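Terminal oxygenase component of carbazole 1,9a-dioxygenase (Nocardioides aromaticivorans, PDB 3GCF) probably inserts both atoms of dioxygen into carbazole at the 1 and 9a positions, using electrons relayed through its Rieske [2Fe-2S] cluster to a mononuclear iron. Local coordinates at residues P22-A27 with K368-A373; A39-L44 with G137-F142; T164-I169 with F301-R306; K260-Q265 with P280-I285. All coordinates share one frame; numbering follows the deposited sequence.

Contact 1: P22-A27 with K368-A373; sequences PRYLEA and KWRTLA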
loop_
_atom_site.group_PDB
_atom_site.type_symbol
_atom_site.label_atom_id
_atom_site.label_comp_id
_atom_site.label_asym_id
_atom_site.label_seq_id
_atom_site.Cartn_x
_atom_site.Cartn_y
_atom_site.Cartn_z
ATOM N N PRO A 22 16.187 20.835 18.098
ATOM C CA PRO A 22 15.104 19.937 18.516
ATOM C C PRO A 22 13.712 20.232 17.963
ATOM O O PRO A 22 13.021 19.324 17.511
ATOM C CB PRO A 22 15.150 20.032 20.039
ATOM C CG PRO A 22 15.621 21.434 20.268
ATOM C CD PRO A 22 16.738 21.556 19.260
ATOM N N ARG A 23 13.298 21.494 18.001
ATOM C CA ARG A 23 11.974 21.843 17.508
ATOM C C ARG A 23 11.848 21.708 15.994
ATOM O O ARG A 23 10.745 21.553 15.467
ATOM C CB ARG A 23 11.595 23.254 17.955
ATOM C CG ARG A 23 11.375 23.375 19.463
ATOM C CD ARG A 23 10.223 24.319 19.741
ATOM N NE ARG A 23 10.435 25.556 19.016
ATOM C CZ ARG A 23 9.476 26.325 18.520
ATOM N NH1 ARG A 23 8.200 26.001 18.661
ATOM N NH2 ARG A 23 9.813 27.423 17.864
ATOM N N TYR A 24 12.980 21.763 15.300
ATOM C CA TYR A 24 12.987 21.611 13.854
ATOM C C TYR A 24 12.764 20.133 13.550
ATOM O O TYR A 24 12.050 19.777 12.614
ATOM C CB TYR A 24 14.330 22.055 13.277
ATOM C CG TYR A 24 14.431 21.905 11.778
ATOM C CD1 TYR A 24 13.738 22.759 10.924
ATOM C CD2 TYR A 24 15.238 20.919 11.212
ATOM C CE1 TYR A 24 13.854 22.639 9.540
ATOM C CE2 TYR A 24 15.359 20.788 9.835
ATOM C CZ TYR A 24 14.672 21.651 9.004
ATOM O OH TYR A 24 14.835 21.556 7.639
ATOM N N LEU A 25 13.381 19.272 14.351
ATOM C CA LEU A 25 13.236 17.833 14.164
ATOM C C LEU A 25 11.842 17.374 14.550
ATOM O O LEU A 25 11.345 16.375 14.036
ATOM C CB LEU A 25 14.264 17.071 14.999
ATOM C CG LEU A 25 15.737 17.276 14.652
ATOM C CD1 LEU A 25 16.550 16.191 15.347
ATOM C CD2 LEU A 25 15.944 17.201 13.147
ATOM N N GLU A 26 11.212 18.110 15.457
ATOM C CA GLU A 26 9.869 17.775 15.916
ATOM C C GLU A 26 8.792 18.214 14.931
ATOM O O GLU A 26 7.731 17.599 14.856
ATOM C CB GLU A 26 9.595 18.436 17.268
ATOM C CG GLU A 26 10.356 17.841 18.434
ATOM C CD GLU A 26 10.367 18.762 19.645
ATOM O OE1 GLU A 26 9.310 19.356 19.954
ATOM O OE2 GLU A 26 11.434 18.882 20.291
ATOM N N ALA A 27 9.071 19.277 14.185
ATOM C CA ALA A 27 8.118 19.831 13.228
ATOM C C ALA A 27 7.964 18.986 11.967
ATOM O O ALA A 27 8.032 19.489 10.847
ATOM C CB ALA A 27 8.530 21.257 12.863
ATOM N N LYS A 368 22.461 26.546 9.938
ATOM C CA LYS A 368 22.022 27.825 10.496
ATOM C C LYS A 368 20.514 27.948 10.357
ATOM O O LYS A 368 19.846 28.482 11.241
ATOM C CB LYS A 368 22.697 28.998 9.779
ATOM C CG LYS A 368 24.181 29.123 10.056
ATOM C CD LYS A 368 24.771 30.311 9.325
ATOM C CE LYS A 368 26.290 30.300 9.410
ATOM N NZ LYS A 368 26.739 30.326 10.820
ATOM N N TRP A 369 19.987 27.456 9.237
ATOM C CA TRP A 369 18.550 27.492 8.984
ATOM C C TRP A 369 17.797 26.604 9.975
ATOM O O TRP A 369 16.757 26.996 10.499
ATOM C CB TRP A 369 18.249 27.059 7.536
ATOM C CG TRP A 369 16.969 26.273 7.373
ATOM C CD1 TRP A 369 16.858 24.924 7.175
ATOM C CD2 TRP A 369 15.627 26.775 7.466
ATOM N NE1 TRP A 369 15.534 24.555 7.146
ATOM C CE2 TRP A 369 14.757 25.669 7.324
ATOM C CE3 TRP A 369 15.077 28.049 7.662
ATOM C CZ2 TRP A 369 13.361 25.799 7.373
ATOM C CZ3 TRP A 369 13.684 28.177 7.713
ATOM C CH2 TRP A 369 12.846 27.057 7.570
ATOM N N ARG A 370 18.318 25.411 10.235
ATOM C CA ARG A 370 17.668 24.497 11.170
ATOM C C ARG A 370 17.625 25.110 12.558
ATOM O O ARG A 370 16.615 25.026 13.254
ATOM C CB ARG A 370 18.420 23.170 11.242
ATOM C CG ARG A 370 18.394 22.363 9.963
ATOM C CD ARG A 370 19.217 21.102 10.128
ATOM N NE ARG A 370 19.130 20.232 8.961
ATOM C CZ ARG A 370 19.882 19.150 8.787
ATOM N NH1 ARG A 370 20.776 18.814 9.704
ATOM N NH2 ARG A 370 19.734 18.401 7.705
ATOM N N THR A 371 18.740 25.719 12.948
ATOM C CA THR A 371 18.879 26.353 14.252
ATOM C C THR A 371 17.899 27.507 14.408
ATOM O O THR A 371 17.187 27.598 15.407
ATOM C CB THR A 371 20.305 26.884 14.436
ATOM O OG1 THR A 371 21.222 25.793 14.344
ATOM C CG2 THR A 371 20.463 27.562 15.792
ATOM N N LEU A 372 17.865 28.382 13.413
ATOM C CA LEU A 372 16.967 29.526 13.446
ATOM C C LEU A 372 15.503 29.081 13.466
ATOM O O LEU A 372 14.680 29.669 14.164
ATOM C CB LEU A 372 17.215 30.416 12.231
ATOM C CG LEU A 372 16.308 31.643 12.114
ATOM C CD1 LEU A 372 16.670 32.658 13.196
ATOM C CD2 LEU A 372 16.461 32.255 10.730
ATOM N N ALA A 373 15.187 28.040 12.703
ATOM C CA ALA A 373 13.822 27.529 12.631
ATOM C C ALA A 373 13.409 26.873 13.948
ATOM O O ALA A 373 12.284 27.042 14.411
ATOM C CB ALA A 373 13.698 26.533 11.485
#
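Tyr24 meets Trp369 and Arg370 on helix 364-376. Trp369 NE1 gives its hydrogen to Tyr24 OH at 3.1 Å, the oxygen lying 17° out of the indole plane. The two rings stand almost perpendicular, and Tyr24 CE1 comes within 3.9 Å of Trp369 CE2. Arg370 CB sits over one face of the phenol in a CH-pi contact, 4.2 Å from the ring centroid, while Arg370 CG comes to 3.4 Å from Tyr24 CE2. Ala373 CB adds an apolar contact at Tyr24 CD1. Chi1 of 179° puts Tyr24 CG anti to the backbone N, beside the carbonyl carbon, and the axes of 22-26 and 368-373 stand at 89°. One shell out, Glu182 OE2 binds both Tyr24 OH and Arg370 NE, and Glu357 takes Arg370 NH1. The same arginine packs on Arg78 of a second subunit, a residue of the Rieske cluster pocket, so this joint between the chain's two ends reaches a subunit interface. A phenylalanine at Tyr24 would probably leave Trp369 NE1 without its acceptor and Glu182 with one partner fewer. The phenol oxygen accepts from the indole and is hydrogen-bonded to Glu182, whose charge Arg370 balances, so the hydroxyl is likely held in its orientation.

Contact 2: A39-L44 with G137-F142; sequences AFDHEL and GVVFVF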
loop_
_atom_site.group_PDB
_atom_site.type_symbol
_atom_site.label_atom_id
_atom_site.label_comp_id
_atom_site.label_asym_id
_atom_site.label_seq_id
_atom_site.Cartn_x
_atom_site.Cartn_y
_atom_site.Cartn_z
ATOM N N ALA A 39 -2.895 27.792 -2.846
ATOM C CA ALA A 39 -3.168 27.686 -4.265
ATOM C C ALA A 39 -2.946 29.036 -4.911
ATOM O O ALA A 39 -2.579 30.002 -4.243
ATOM C CB ALA A 39 -4.618 27.255 -4.469
ATOM N N PHE A 40 -3.171 29.097 -6.217
ATOM C CA PHE A 40 -3.038 30.346 -6.942
ATOM C C PHE A 40 -4.433 30.927 -7.093
ATOM O O PHE A 40 -5.404 30.195 -7.290
ATOM C CB PHE A 40 -2.385 30.097 -8.298
ATOM C CG PHE A 40 -0.931 29.770 -8.192
ATOM C CD1 PHE A 40 0.009 30.784 -8.029
ATOM C CD2 PHE A 40 -0.504 28.445 -8.162
ATOM C CE1 PHE A 40 1.357 30.484 -7.831
ATOM C CE2 PHE A 40 0.841 28.134 -7.964
ATOM C CZ PHE A 40 1.772 29.154 -7.796
ATOM N N ASP A 41 -4.527 32.246 -6.986
ATOM C CA ASP A 41 -5.805 32.925 -7.080
ATOM C C ASP A 41 -6.605 32.569 -8.331
ATOM O O ASP A 41 -7.829 32.414 -8.270
ATOM C CB ASP A 41 -5.594 34.437 -7.020
ATOM C CG ASP A 41 -6.887 35.191 -6.815
ATOM O OD1 ASP A 41 -7.611 34.888 -5.841
ATOM O OD2 ASP A 41 -7.180 36.088 -7.622
ATOM N N HIS A 42 -5.924 32.427 -9.463
ATOM C CA HIS A 42 -6.620 32.113 -10.704
ATOM C C HIS A 42 -7.167 30.688 -10.801
ATOM O O HIS A 42 -7.809 30.332 -11.781
ATOM C CB HIS A 42 -5.722 32.448 -11.902
ATOM C CG HIS A 42 -5.512 33.923 -12.088
ATOM N ND1 HIS A 42 -4.735 34.450 -13.098
ATOM C CD2 HIS A 42 -5.988 34.983 -11.388
ATOM C CE1 HIS A 42 -4.740 35.770 -13.012
ATOM N NE2 HIS A 42 -5.492 36.118 -11.982
ATOM N N GLU A 43 -6.919 29.880 -9.778
ATOM C CA GLU A 43 -7.439 28.516 -9.761
ATOM C C GLU A 43 -8.885 28.559 -9.275
ATOM O O GLU A 43 -9.620 27.580 -9.393
ATOM C CB GLU A 43 -6.647 27.631 -8.793
ATOM C CG GLU A 43 -5.241 27.272 -9.225
ATOM C CD GLU A 43 -4.589 26.311 -8.244
ATOM O OE1 GLU A 43 -5.140 25.214 -8.035
ATOM O OE2 GLU A 43 -3.534 26.651 -7.673
ATOM N N LEU A 44 -9.281 29.702 -8.726
ATOM C CA LEU A 44 -10.621 29.859 -8.178
ATOM C C LEU A 44 -11.499 30.903 -8.848
ATOM O O LEU A 44 -11.278 32.106 -8.703
ATOM C CB LEU A 44 -10.530 30.193 -6.691
ATOM C CG LEU A 44 -9.985 29.146 -5.724
ATOM C CD1 LEU A 44 -9.130 29.821 -4.661
ATOM C CD2 LEU A 44 -11.145 28.392 -5.093
ATOM N N GLY A 137 -1.169 37.164 -6.553
ATOM C CA GLY A 137 -1.786 36.035 -7.222
ATOM C C GLY A 137 -1.724 34.729 -6.453
ATOM O O GLY A 137 -2.095 33.675 -6.981
ATOM N N VAL A 138 -1.267 34.785 -5.206
ATOM C CA VAL A 138 -1.176 33.576 -4.401
ATOM C C VAL A 138 -2.134 33.583 -3.221
ATOM O O VAL A 138 -2.233 34.568 -2.491
ATOM C CB VAL A 138 0.256 33.356 -3.865
ATOM C CG1 VAL A 138 0.316 32.073 -3.059
ATOM C CG2 VAL A 138 1.237 33.287 -5.027
ATOM N N VAL A 139 -2.839 32.472 -3.045
ATOM C CA VAL A 139 -3.782 32.327 -1.949
ATOM C C VAL A 139 -3.068 31.795 -0.717
ATOM O O VAL A 139 -2.619 30.649 -0.704
ATOM C CB VAL A 139 -4.914 31.343 -2.309
ATOM C CG1 VAL A 139 -5.817 31.127 -1.096
ATOM C CG2 VAL A 139 -5.716 31.881 -3.492
ATOM N N PHE A 140 -2.960 32.629 0.312
ATOM C CA PHE A 140 -2.310 32.233 1.556
ATOM C C PHE A 140 -3.374 31.932 2.601
ATOM O O PHE A 140 -4.419 32.585 2.645
ATOM C CB PHE A 140 -1.389 33.348 2.059
ATOM C CG PHE A 140 -0.184 33.581 1.188
ATOM C CD1 PHE A 140 0.947 32.780 1.314
ATOM C CD2 PHE A 140 -0.192 34.581 0.218
ATOM C CE1 PHE A 140 2.054 32.969 0.486
ATOM C CE2 PHE A 140 0.912 34.780 -0.619
ATOM C CZ PHE A 140 2.038 33.971 -0.485
ATOM N N VAL A 141 -3.104 30.932 3.431
ATOM C CA VAL A 141 -4.018 30.527 4.488
ATOM C C VAL A 141 -3.240 30.495 5.798
ATOM O O VAL A 141 -2.107 30.010 5.842
ATOM C CB VAL A 141 -4.585 29.112 4.221
ATOM C CG1 VAL A 141 -5.509 28.700 5.353
ATOM C CG2 VAL A 141 -5.324 29.086 2.892
ATOM N N PHE A 142 -3.835 31.012 6.869
ATOM C CA PHE A 142 -3.154 31.013 8.151
ATOM C C PHE A 142 -3.500 29.739 8.914
ATOM O O PHE A 142 -4.655 29.515 9.275
ATOM C CB PHE A 142 -3.551 32.240 8.973
ATOM C CG PHE A 142 -2.673 32.468 10.171
ATOM C CD1 PHE A 142 -1.420 33.057 10.028
ATOM C CD2 PHE A 142 -3.076 32.049 11.434
ATOM C CE1 PHE A 142 -0.575 33.224 11.124
ATOM C CE2 PHE A 142 -2.238 32.210 12.541
ATOM C CZ PHE A 142 -0.981 32.800 12.383
HETATM O O HOH W 1 -3.097 33.499 -9.651
#
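Phe40 and Val138 lie side by side and point the same way, with Phe40 CE1 4.0 Å from Val138 CG2. They form the non-hydrogen-bonded pair of a short antiparallel ladder. On the other face of the sheet are Ala39 and Val139, a hydrogen-bonded pair in which Val139 N reaches Ala39 O at 2.8 Å. Val139 is crossed at about a right angle by Leu44, which returns after the 3-10 turn 41-43 to bring CD1 within 4.2 Å of Val139 CG2. Val68 of the same sheet touches both Leu44 and Val139, adding to the apolar packing on this face.

The strands are 34-40, at one margin of the antiparallel sheet that carries the Rieske part of the chain, and 138-143 beside it. Where strand 34-40 ends, Asp41 N bonds to Gly137 O at 2.8 Å, entering 46° out of the carbonyl plane. Gly137 has a positive phi (74°), which favours glycine. Its oxygen also receives a hydrogen from a water, 2.9 Å away, that accepts from His42 N. Phe40 N donates to Glu43 OE2 at 2.9 Å from above the carboxylate plane; Glu43 in turn pairs with Arg170. The Asp41 carboxylate makes a salt bridge to Arg63. The chain therefore leaves the sheet with its turning amides occupied by a carbonyl, a water and a carboxylate, and the two acids are likely to stay ionised against their arginines.

Contact 3: T164-I169 with F301-R306; sequences THLLGI and FQVLQR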
loop_
_atom_site.group_PDB
_atom_site.type_symbol
_atom_site.label_atom_id
_atom_site.label_comp_id
_atom_site.label_asym_id
_atom_site.label_seq_id
_atom_site.Cartn_x
_atom_site.Cartn_y
_atom_site.Cartn_z
ATOM N N THR A 164 6.073 44.738 -9.158
ATOM C CA THR A 164 6.402 43.451 -9.751
ATOM C C THR A 164 5.134 42.649 -9.999
ATOM O O THR A 164 4.055 43.003 -9.522
ATOM C CB THR A 164 7.308 42.617 -8.822
ATOM O OG1 THR A 164 6.590 42.294 -7.619
ATOM C CG2 THR A 164 8.579 43.393 -8.464
ATOM N N HIS A 165 5.275 41.574 -10.762
ATOM C CA HIS A 165 4.167 40.682 -11.044
ATOM C C HIS A 165 4.715 39.278 -10.835
ATOM O O HIS A 165 5.886 39.017 -11.125
ATOM C CB HIS A 165 3.676 40.836 -12.480
ATOM C CG HIS A 165 2.338 40.210 -12.713
ATOM N ND1 HIS A 165 1.169 40.754 -12.224
ATOM C CD2 HIS A 165 1.985 39.061 -13.337
ATOM C CE1 HIS A 165 0.155 39.967 -12.537
ATOM N NE2 HIS A 165 0.623 38.933 -13.211
ATOM N N LEU A 166 3.883 38.378 -10.323
ATOM C CA LEU A 166 4.322 37.015 -10.064
ATOM C C LEU A 166 3.453 35.972 -10.741
ATOM O O LEU A 166 2.247 36.151 -10.902
ATOM C CB LEU A 166 4.364 36.744 -8.553
ATOM C CG LEU A 166 5.469 37.453 -7.763
ATOM C CD1 LEU A 166 5.207 38.955 -7.729
ATOM C CD2 LEU A 166 5.532 36.891 -6.347
ATOM N N LEU A 167 4.092 34.877 -11.139
ATOM C CA LEU A 167 3.423 33.767 -11.800
ATOM C C LEU A 167 4.107 32.491 -11.332
ATOM O O LEU A 167 5.330 32.449 -11.208
ATOM C CB LEU A 167 3.555 33.900 -13.317
ATOM C CG LEU A 167 2.869 35.124 -13.928
ATOM C CD1 LEU A 167 3.370 35.328 -15.348
ATOM C CD2 LEU A 167 1.351 34.944 -13.895
ATOM N N GLY A 168 3.324 31.457 -11.055
ATOM C CA GLY A 168 3.924 30.217 -10.607
ATOM C C GLY A 168 3.057 28.989 -10.797
ATOM O O GLY A 168 1.986 29.049 -11.396
ATOM N N ILE A 169 3.549 27.863 -10.296
ATOM C CA ILE A 169 2.833 26.599 -10.364
ATOM C C ILE A 169 3.112 25.881 -9.062
ATOM O O ILE A 169 3.987 26.287 -8.295
ATOM C CB ILE A 169 3.328 25.711 -11.525
ATOM C CG1 ILE A 169 4.833 25.451 -11.375
ATOM C CG2 ILE A 169 3.003 26.371 -12.863
ATOM C CD1 ILE A 169 5.398 24.485 -12.379
ATOM N N PHE A 301 5.769 24.866 -4.368
ATOM C CA PHE A 301 5.338 26.036 -5.135
ATOM C C PHE A 301 6.574 26.691 -5.743
ATOM O O PHE A 301 7.595 26.842 -5.075
ATOM C CB PHE A 301 4.663 27.097 -4.245
ATOM C CG PHE A 301 3.284 26.729 -3.752
ATOM C CD1 PHE A 301 3.109 25.752 -2.776
ATOM C CD2 PHE A 301 2.163 27.409 -4.227
ATOM C CE1 PHE A 301 1.836 25.457 -2.273
ATOM C CE2 PHE A 301 0.877 27.125 -3.734
ATOM C CZ PHE A 301 0.715 26.145 -2.751
ATOM N N GLN A 302 6.480 27.080 -7.008
ATOM C CA GLN A 302 7.568 27.770 -7.677
ATOM C C GLN A 302 6.924 29.044 -8.193
ATOM O O GLN A 302 5.983 28.974 -8.975
ATOM C CB GLN A 302 8.096 26.955 -8.852
ATOM C CG GLN A 302 8.816 25.687 -8.467
ATOM C CD GLN A 302 8.937 24.743 -9.635
ATOM O OE1 GLN A 302 7.947 24.162 -10.078
ATOM N NE2 GLN A 302 10.148 24.590 -10.153
ATOM N N VAL A 303 7.417 30.200 -7.758
ATOM C CA VAL A 303 6.840 31.471 -8.185
ATOM C C VAL A 303 7.908 32.410 -8.716
ATOM O O VAL A 303 8.888 32.713 -8.031
ATOM C CB VAL A 303 6.102 32.173 -7.019
ATOM C CG1 VAL A 303 5.258 33.328 -7.553
ATOM C CG2 VAL A 303 5.225 31.176 -6.279
ATOM N N LEU A 304 7.712 32.871 -9.945
ATOM C CA LEU A 304 8.661 33.770 -10.580
ATOM C C LEU A 304 8.190 35.214 -10.476
ATOM O O LEU A 304 7.020 35.516 -10.707
ATOM C CB LEU A 304 8.851 33.368 -12.044
ATOM C CG LEU A 304 9.375 31.937 -12.244
ATOM C CD1 LEU A 304 9.647 31.697 -13.721
ATOM C CD2 LEU A 304 10.648 31.722 -11.433
ATOM N N GLN A 305 9.114 36.101 -10.118
ATOM C CA GLN A 305 8.814 37.518 -9.952
ATOM C C GLN A 305 9.540 38.391 -10.966
ATOM O O GLN A 305 10.763 38.341 -11.089
ATOM C CB GLN A 305 9.189 37.963 -8.543
ATOM C CG GLN A 305 9.039 39.454 -8.282
ATOM C CD GLN A 305 9.406 39.812 -6.855
ATOM O OE1 GLN A 305 10.497 39.489 -6.392
ATOM N NE2 GLN A 305 8.498 40.473 -6.152
ATOM N N ARG A 306 8.767 39.202 -11.676
ATOM C CA ARG A 306 9.299 40.101 -12.687
ATOM C C ARG A 306 8.910 41.548 -12.382
ATOM O O ARG A 306 7.759 41.836 -12.061
ATOM C CB ARG A 306 8.747 39.698 -14.056
ATOM C CG ARG A 306 8.903 40.748 -15.146
ATOM C CD ARG A 306 10.359 41.032 -15.447
ATOM N NE ARG A 306 11.035 39.908 -16.085
ATOM C CZ ARG A 306 10.781 39.484 -17.322
ATOM N NH1 ARG A 306 9.857 40.094 -18.051
ATOM N NH2 ARG A 306 11.464 38.468 -17.839
#
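Thr164 OG1 has two partners: Gln305 NE2 across the strands, which donates to it at 3.0 Å with the oxygen tilted 25° from the amide plane, and Asp161 O nearby in the chain. The same amide is fixed in its rotation, since NE2 also bonds to Gly158 O while OE1 meets Tyr287 OH. Gln305 reaches there with CG anti to its backbone N and an extended chain beyond. The Gln305 and Leu166 side chains lie side by side, Gln305 CB 3.8 Å from Leu166 CG, and Leu166 CB in turn rests 3.7 Å from Val303 CG1. Strands 164-173 and 298-307 run antiparallel here, the first being an outermost strand of the large sheet in the catalytic domain, whose family belongs to the Bet v 1-like clan. Helix 311-331 lies over the face that bears His165 and Leu167. Six backbone bonds zip the pair, the shortest being Leu304 N to Leu167 O at 2.7 Å. Opposite Val303 sits Gly168, its CA 4.0 Å from Val303 CA, close for a non-hydrogen-bonded pair. On the helix-covered face, Ile169 and Gln302 lie side by side, Ile169 CD1 3.4 Å from Gln302 OE1. That amide is held by Arg171 at OE1 and by Leu330 O at NE2, and the Gln302 side chain lies about 6 Å from that of the iron ligand Asp337.

Contact 4: K260-Q265 with P280-I285; sequences KKVAAQ and PDPTLI
A type I beta turn from Asp281 to Leu284, entered after a cis peptide before Pro280, brings Pro282 against the irregular run 260-265, with the CA atoms of Val262 and Pro282 5.8 Å apart. Within it is an Asx turn: Asp281 OD2 accepts from Thr283 N at 3.1 Å. These are two loops at the ends of strands of the catalytic domain's sheet, leading into strands 265-269 and 285-292, which flank strand 273-277.

The polar link is a salt bridge. Lys260, its chain extended beyond CG, brings NZ to 3.0 Å from Asp281 OD1, using the syn lone pair of that oxygen. A water bridges the same two groups, accepting from Lys260 NZ and donating to Asp281 OD2. Asn202 joins both ends, bonding to Lys260 NZ through OD1 and to Asp281 OD1 through ND2. Asp281 OD2 is gripped a second time by Thr283 OG1 at 2.7 Å, and this hydroxyl and Thr283 N arrive from opposite faces of the carboxylate plane. The carboxylate is thus held at both oxygens and probably stays charged. An alanine at Asp281 would probably leave the Lys260 ammonium without its counter-charge and Thr283 N and OG1 without their shared acceptor.

Apolar contacts complete the joint. The Lys260 side chain crosses the proline ring at about a right angle, Lys260 CD 3.8 Å from Pro282 CD. Val262 CG1 approaches Pro282 CD at 4.1 Å, and Pro282 CG lies 3.6 Å from Lys261 O.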
loop_
_atom_site.group_PDB
_atom_site.type_symbol
_atom_site.label_atom_id
_atom_site.label_comp_id
_atom_site.label_asym_id
_atom_site.label_seq_id
_atom_site.Cartn_x
_atom_site.Cartn_y
_atom_site.Cartn_z
ATOM N N LYS A 260 24.789 34.272 -19.284
ATOM C CA LYS A 260 24.071 34.961 -18.226
ATOM C C LYS A 260 24.495 34.508 -16.840
ATOM O O LYS A 260 24.842 33.345 -16.627
ATOM C CB LYS A 260 22.566 34.753 -18.404
ATOM C CG LYS A 260 22.044 35.209 -19.759
ATOM C CD LYS A 260 20.540 34.993 -19.878
ATOM C CE LYS A 260 20.043 35.318 -21.274
ATOM N NZ LYS A 260 18.569 35.236 -21.338
ATOM N N LYS A 261 24.461 35.441 -15.898
ATOM C CA LYS A 261 24.832 35.162 -14.526
ATOM C C LYS A 261 23.574 35.149 -13.664
ATOM O O LYS A 261 22.773 36.082 -13.707
ATOM C CB LYS A 261 25.800 36.237 -14.019
ATOM C CG LYS A 261 26.335 36.006 -12.607
ATOM C CD LYS A 261 27.404 34.905 -12.547
ATOM C CE LYS A 261 26.818 33.505 -12.729
ATOM N NZ LYS A 261 27.888 32.465 -12.813
ATOM N N VAL A 262 23.399 34.090 -12.885
ATOM C CA VAL A 262 22.234 33.985 -12.026
ATOM C C VAL A 262 22.652 33.551 -10.632
ATOM O O VAL A 262 23.831 33.343 -10.372
ATOM C CB VAL A 262 21.203 32.980 -12.601
ATOM C CG1 VAL A 262 20.726 33.458 -13.979
ATOM C CG2 VAL A 262 21.818 31.582 -12.693
ATOM N N ALA A 263 21.685 33.438 -9.730
ATOM C CA ALA A 263 21.967 33.025 -8.363
ATOM C C ALA A 263 23.115 33.819 -7.714
ATOM O O ALA A 263 24.140 33.254 -7.332
ATOM C CB ALA A 263 22.275 31.520 -8.331
ATOM N N ALA A 264 22.944 35.132 -7.605
ATOM C CA ALA A 264 23.944 35.979 -6.970
ATOM C C ALA A 264 23.763 35.790 -5.467
ATOM O O ALA A 264 24.710 35.917 -4.686
ATOM C CB ALA A 264 23.711 37.437 -7.342
ATOM N N GLN A 265 22.529 35.481 -5.077
ATOM C CA GLN A 265 22.181 35.258 -3.677
ATOM C C GLN A 265 21.045 34.254 -3.565
ATOM O O GLN A 265 20.158 34.214 -4.419
ATOM C CB GLN A 265 21.721 36.563 -3.010
ATOM C CG GLN A 265 22.806 37.610 -2.809
ATOM C CD GLN A 265 22.293 38.856 -2.097
ATOM O OE1 GLN A 265 23.074 39.645 -1.571
ATOM N NE2 GLN A 265 20.980 39.040 -2.087
ATOM N N PRO A 280 15.103 32.066 -12.828
ATOM C CA PRO A 280 16.067 31.313 -13.646
ATOM C C PRO A 280 16.716 32.158 -14.738
ATOM O O PRO A 280 17.400 31.637 -15.624
ATOM C CB PRO A 280 15.214 30.189 -14.223
ATOM C CG PRO A 280 13.898 30.875 -14.444
ATOM C CD PRO A 280 13.719 31.686 -13.172
ATOM N N ASP A 281 16.495 33.467 -14.666
ATOM C CA ASP A 281 17.044 34.410 -15.637
ATOM C C ASP A 281 17.424 35.686 -14.882
ATOM O O ASP A 281 16.876 35.968 -13.814
ATOM C CB ASP A 281 15.982 34.733 -16.697
ATOM C CG ASP A 281 16.520 35.590 -17.830
ATOM O OD1 ASP A 281 17.198 35.038 -18.725
ATOM O OD2 ASP A 281 16.272 36.818 -17.822
ATOM N N PRO A 282 18.374 36.470 -15.414
ATOM C CA PRO A 282 18.761 37.704 -14.721
ATOM C C PRO A 282 17.572 38.632 -14.443
ATOM O O PRO A 282 17.561 39.352 -13.447
ATOM C CB PRO A 282 19.768 38.340 -15.680
ATOM C CG PRO A 282 20.431 37.146 -16.296
ATOM C CD PRO A 282 19.250 36.221 -16.575
ATOM N N THR A 283 16.576 38.609 -15.325
ATOM C CA THR A 283 15.399 39.469 -15.180
ATOM C C THR A 283 14.322 38.909 -14.259
ATOM O O THR A 283 13.215 39.446 -14.200
ATOM C CB THR A 283 14.720 39.721 -16.533
ATOM O OG1 THR A 283 14.228 38.477 -17.046
ATOM C CG2 THR A 283 15.702 40.329 -17.534
ATOM N N LEU A 284 14.634 37.843 -13.532
ATOM C CA LEU A 284 13.640 37.233 -12.658
ATOM C C LEU A 284 14.177 36.807 -11.302
ATOM O O LEU A 284 15.380 36.623 -11.121
ATOM C CB LEU A 284 13.050 35.989 -13.337
ATOM C CG LEU A 284 12.324 36.150 -14.673
ATOM C CD1 LEU A 284 12.066 34.776 -15.278
ATOM C CD2 LEU A 284 11.020 36.904 -14.459
ATOM N N ILE A 285 13.262 36.647 -10.354
ATOM C CA ILE A 285 13.601 36.164 -9.027
ATOM C C ILE A 285 12.697 34.944 -8.811
ATOM O O ILE A 285 11.519 34.972 -9.171
ATOM C CB ILE A 285 13.332 37.231 -7.945
ATOM C CG1 ILE A 285 14.382 38.341 -8.054
ATOM C CG2 ILE A 285 13.372 36.594 -6.549
ATOM C CD1 ILE A 285 14.221 39.448 -7.021
HETATM O O HOH W 2 17.862 37.847 -20.072
#

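How the contacts relate
From the N terminus, contact 1 opens first and closes last: residues 22-27 wait for 368-373, so the other three contacts are nested inside its loop. Contact 2 closes the loop holding most of the Rieske sheet, and strand 138-143 is followed by strand 164-173, which opens contact 3. Contacts 2 and 3 are therefore in series, yet they touch: Phe40 CZ rests 3.3 Å from Gly168 C, packing the Rieske part against the catalytic sheet. Contact 4 is nested inside contact 3 and meets it where Arg306 NH2 approaches Thr283 OG1 and Leu304 packs on Pro280. Contact 1 stays apart, its centre 27 to 29 Å from the others.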